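Local coordinates for protein diguanylate cyclase DosC (Escherichia coli, PDB 4ZVB) that senses oxygen through a haem-bound globin domain and, as a diguanylate cyclase, makes the second messenger cyclic di-GMP, at residues A[38-43]-A[64-69]. Numbering follows the deposited sequence.
Sequences LSIEFY and QLKSAM. With HEM (protoporphyrin IX containing Fe), chain E.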
loop_
_atom_site.group_PDB
_atom_site.type_symbol
_atom_site.label_atom_id
_atom_site.label_comp_id
_atom_site.label_asym_id
_atom_site.label_seq_id
_atom_site.Cartn_x
_atom_site.Cartn_y
_atom_site.Cartn_z
ATOM N N LEU A 38 -16.754 6.380 -1.777
ATOM C CA LEU A 38 -15.523 5.908 -1.153
ATOM C C LEU A 38 -15.384 6.421 0.275
ATOM O O LEU A 38 -14.909 5.704 1.151
ATOM C CB LEU A 38 -14.309 6.330 -1.984
ATOM C CG LEU A 38 -14.130 5.603 -3.318
ATOM C CD1 LEU A 38 -13.008 6.233 -4.127
ATOM C CD2 LEU A 38 -13.874 4.118 -3.101
ATOM N N SER A 39 -15.812 7.657 0.509
ATOM C CA SER A 39 -15.732 8.252 1.838
ATOM C C SER A 39 -16.698 7.599 2.826
ATOM O O SER A 39 -16.309 7.245 3.939
ATOM C CB SER A 39 -16.003 9.757 1.764
ATOM O OG SER A 39 -17.296 10.021 1.247
ATOM N N ILE A 40 -17.953 7.441 2.416
ATOM C CA ILE A 40 -18.972 6.869 3.294
ATOM C C ILE A 40 -18.778 5.363 3.494
ATOM O O ILE A 40 -19.076 4.835 4.564
ATOM C CB ILE A 40 -20.399 7.149 2.765
ATOM C CG1 ILE A 40 -20.589 6.581 1.359
ATOM C CG2 ILE A 40 -20.678 8.644 2.774
ATOM C CD1 ILE A 40 -21.883 7.003 0.698
ATOM N N GLU A 41 -18.282 4.678 2.467
ATOM C CA GLU A 41 -17.985 3.254 2.583
ATOM C C GLU A 41 -16.788 3.043 3.503
ATOM O O GLU A 41 -16.746 2.085 4.273
ATOM C CB GLU A 41 -17.712 2.641 1.208
ATOM C CG GLU A 41 -17.521 1.131 1.219
ATOM C CD GLU A 41 -18.799 0.377 1.537
ATOM O OE1 GLU A 41 -19.893 0.959 1.376
ATOM O OE2 GLU A 41 -18.708 -0.799 1.948
ATOM N N PHE A 42 -15.823 3.953 3.416
ATOM C CA PHE A 42 -14.658 3.945 4.296
ATOM C C PHE A 42 -15.058 4.063 5.759
ATOM O O PHE A 42 -14.549 3.337 6.612
ATOM C CB PHE A 42 -13.702 5.085 3.924
ATOM C CG PHE A 42 -12.597 5.307 4.920
ATOM C CD1 PHE A 42 -11.438 4.551 4.867
ATOM C CD2 PHE A 42 -12.709 6.285 5.896
ATOM C CE1 PHE A 42 -10.419 4.757 5.778
ATOM C CE2 PHE A 42 -11.692 6.493 6.810
ATOM C CZ PHE A 42 -10.546 5.730 6.749
ATOM N N TYR A 43 -15.971 4.985 6.038
ATOM C CA TYR A 43 -16.369 5.293 7.405
ATOM C C TYR A 43 -17.018 4.115 8.127
ATOM O O TYR A 43 -16.663 3.808 9.262
ATOM C CB TYR A 43 -17.334 6.484 7.403
ATOM C CG TYR A 43 -17.551 7.124 8.756
ATOM C CD1 TYR A 43 -16.697 8.115 9.222
ATOM C CD2 TYR A 43 -18.617 6.746 9.563
ATOM C CE1 TYR A 43 -16.891 8.705 10.456
ATOM C CE2 TYR A 43 -18.820 7.332 10.800
ATOM C CZ TYR A 43 -17.952 8.311 11.240
ATOM O OH TYR A 43 -18.143 8.903 12.468
ATOM N N GLN A 64 -17.985 15.774 9.250
ATOM C CA GLN A 64 -16.716 16.447 9.000
ATOM C C GLN A 64 -15.711 15.530 8.312
ATOM O O GLN A 64 -15.061 15.923 7.345
ATOM C CB GLN A 64 -16.121 16.975 10.308
ATOM C CG GLN A 64 -16.925 18.081 10.973
ATOM C CD GLN A 64 -16.925 19.366 10.169
ATOM O OE1 GLN A 64 -17.861 19.643 9.418
ATOM N NE2 GLN A 64 -15.870 20.158 10.321
ATOM N N LEU A 65 -15.591 14.305 8.816
ATOM C CA LEU A 65 -14.635 13.345 8.272
ATOM C C LEU A 65 -14.996 12.897 6.860
ATOM O O LEU A 65 -14.122 12.776 6.004
ATOM C CB LEU A 65 -14.522 12.123 9.185
ATOM C CG LEU A 65 -13.514 11.061 8.741
ATOM C CD1 LEU A 65 -12.125 11.666 8.592
ATOM C CD2 LEU A 65 -13.494 9.892 9.710
ATOM N N LYS A 66 -16.282 12.653 6.620
ATOM C CA LYS A 66 -16.746 12.237 5.300
ATOM C C LYS A 66 -16.447 13.297 4.248
ATOM O O LYS A 66 -15.997 12.982 3.146
ATOM C CB LYS A 66 -18.246 11.935 5.323
ATOM C CG LYS A 66 -18.611 10.617 5.986
ATOM C CD LYS A 66 -20.118 10.420 6.008
ATOM C CE LYS A 66 -20.492 9.047 6.539
ATOM N NZ LYS A 66 -21.969 8.873 6.614
ATOM N N SER A 67 -16.699 14.555 4.594
ATOM C CA SER A 67 -16.425 15.664 3.691
ATOM C C SER A 67 -14.924 15.818 3.469
ATOM O O SER A 67 -14.474 16.066 2.351
ATOM C CB SER A 67 -17.018 16.964 4.238
ATOM O OG SER A 67 -16.806 18.038 3.339
ATOM N N ALA A 68 -14.153 15.670 4.543
ATOM C CA ALA A 68 -12.702 15.795 4.470
ATOM C C ALA A 68 -12.077 14.620 3.722
ATOM O O ALA A 68 -11.119 14.794 2.970
ATOM C CB ALA A 68 -12.111 15.907 5.866
ATOM N N MET A 69 -12.624 13.425 3.936
ATOM C CA MET A 69 -12.145 12.228 3.251
ATOM C C MET A 69 -12.379 12.358 1.753
ATOM O O MET A 69 -11.525 11.997 0.944
ATOM C CB MET A 69 -12.846 10.978 3.785
ATOM C CG MET A 69 -12.271 9.669 3.270
ATOM S SD MET A 69 -10.552 9.446 3.759
ATOM C CE MET A 69 -10.697 9.632 5.533
HETATM C CHA HEM E . -9.392 14.067 10.677
HETATM C CHB HEM E . -10.193 9.662 12.553
HETATM C CHC HEM E . -7.785 7.693 8.841
HETATM C CHD HEM E . -7.808 11.961 6.547
HETATM C C1A HEM E . -9.831 13.063 11.513
HETATM C C2A HEM E . -10.601 13.219 12.731
HETATM C C3A HEM E . -10.819 12.003 13.243
HETATM C C4A HEM E . -10.194 11.028 12.373
HETATM C CMA HEM E . -11.601 11.686 14.535
HETATM C CAA HEM E . -11.097 14.549 13.340
HETATM C CBA HEM E . -12.199 15.152 12.473
HETATM C CGA HEM E . -12.875 16.264 13.233
HETATM O O1A HEM E . -12.531 16.473 14.426
HETATM O O2A HEM E . -13.760 16.939 12.648
HETATM C C1B HEM E . -9.619 8.738 11.707
HETATM C C2B HEM E . -9.649 7.298 11.872
HETATM C C3B HEM E . -8.978 6.750 10.841
HETATM C C4B HEM E . -8.513 7.834 10.001
HETATM C CMB HEM E . -10.350 6.594 13.058
HETATM C CAB HEM E . -8.692 5.264 10.499
HETATM C CBB HEM E . -9.134 4.217 11.203
HETATM C C1C HEM E . -7.650 8.654 7.866
HETATM C C2C HEM E . -7.197 8.426 6.510
HETATM C C3C HEM E . -7.202 9.612 5.871
HETATM C C4C HEM E . -7.659 10.617 6.811
HETATM C CMC HEM E . -6.798 7.029 5.980
HETATM C CAC HEM E . -6.815 9.958 4.409
HETATM C CBC HEM E . -6.416 9.061 3.502
HETATM C C1D HEM E . -8.280 12.923 7.414
HETATM C C2D HEM E . -8.551 14.299 7.062
HETATM C C3D HEM E . -9.052 14.962 8.355
HETATM C C4D HEM E . -9.024 13.919 9.356
HETATM C CMD HEM E . -8.379 14.949 5.672
HETATM C CAD HEM E . -9.484 16.431 8.561
HETATM C CBD HEM E . -8.301 17.356 8.293
HETATM C CGD HEM E . -8.687 18.782 8.587
HETATM O O1D HEM E . -7.843 19.688 8.359
HETATM O O2D HEM E . -9.835 19.013 9.046
HETATM N NA HEM E . -9.598 11.713 11.330
HETATM N NB HEM E . -8.918 9.030 10.556
HETATM N NC HEM E . -7.922 9.998 8.015
HETATM N ND HEM E . -8.568 12.743 8.765
HETATM FE FE HEM E . -8.606 10.901 9.729
#
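One wall of the haem pocket in this globin sensor domain is built where Phe-42 and Met-69 meet, at the crossing of helices 21-48 and 59-77. The short axes pass 8.7 Å apart at 133°, an oblique crossing with the chains running in broadly opposite senses. Met-69 makes a Met-aromatic contact: its SD lies 4.6 Å from the Phe-42 ring centroid and 18° off the normal, hence over a face. Bends at chi2 and chi3 curl the thioether so that CE reaches both Phe-42 CE2, at 3.5 Å, and the porphyrin, 3.4 Å from HEM C4C. Phe-42 itself turns its edge to the haem, CZ facing the methine CHC. Leu-65 also bridges: CD2 sits at the edge of the Tyr-43 ring, 3.7 Å from CE1, while CD1 lies 3.7 Å from HEM ND. The CA atoms come nearest at Ser-39 and Lys-66, and Ser-39 CB packs 3.5 Å from Lys-66 O; Ser-39 OG bonds back to His-36 O and Ala-35 O. The extended Lys-66 chain lays CD on Ile-40 CG2 (3.7 Å), and NZ is salt-bridged to Glu-62. Dispersion and sulfur-aromatic contact thus hold the interface, which presents Leu-65, Met-69 and the Phe-42 edge, all apolar, to the porphyrin.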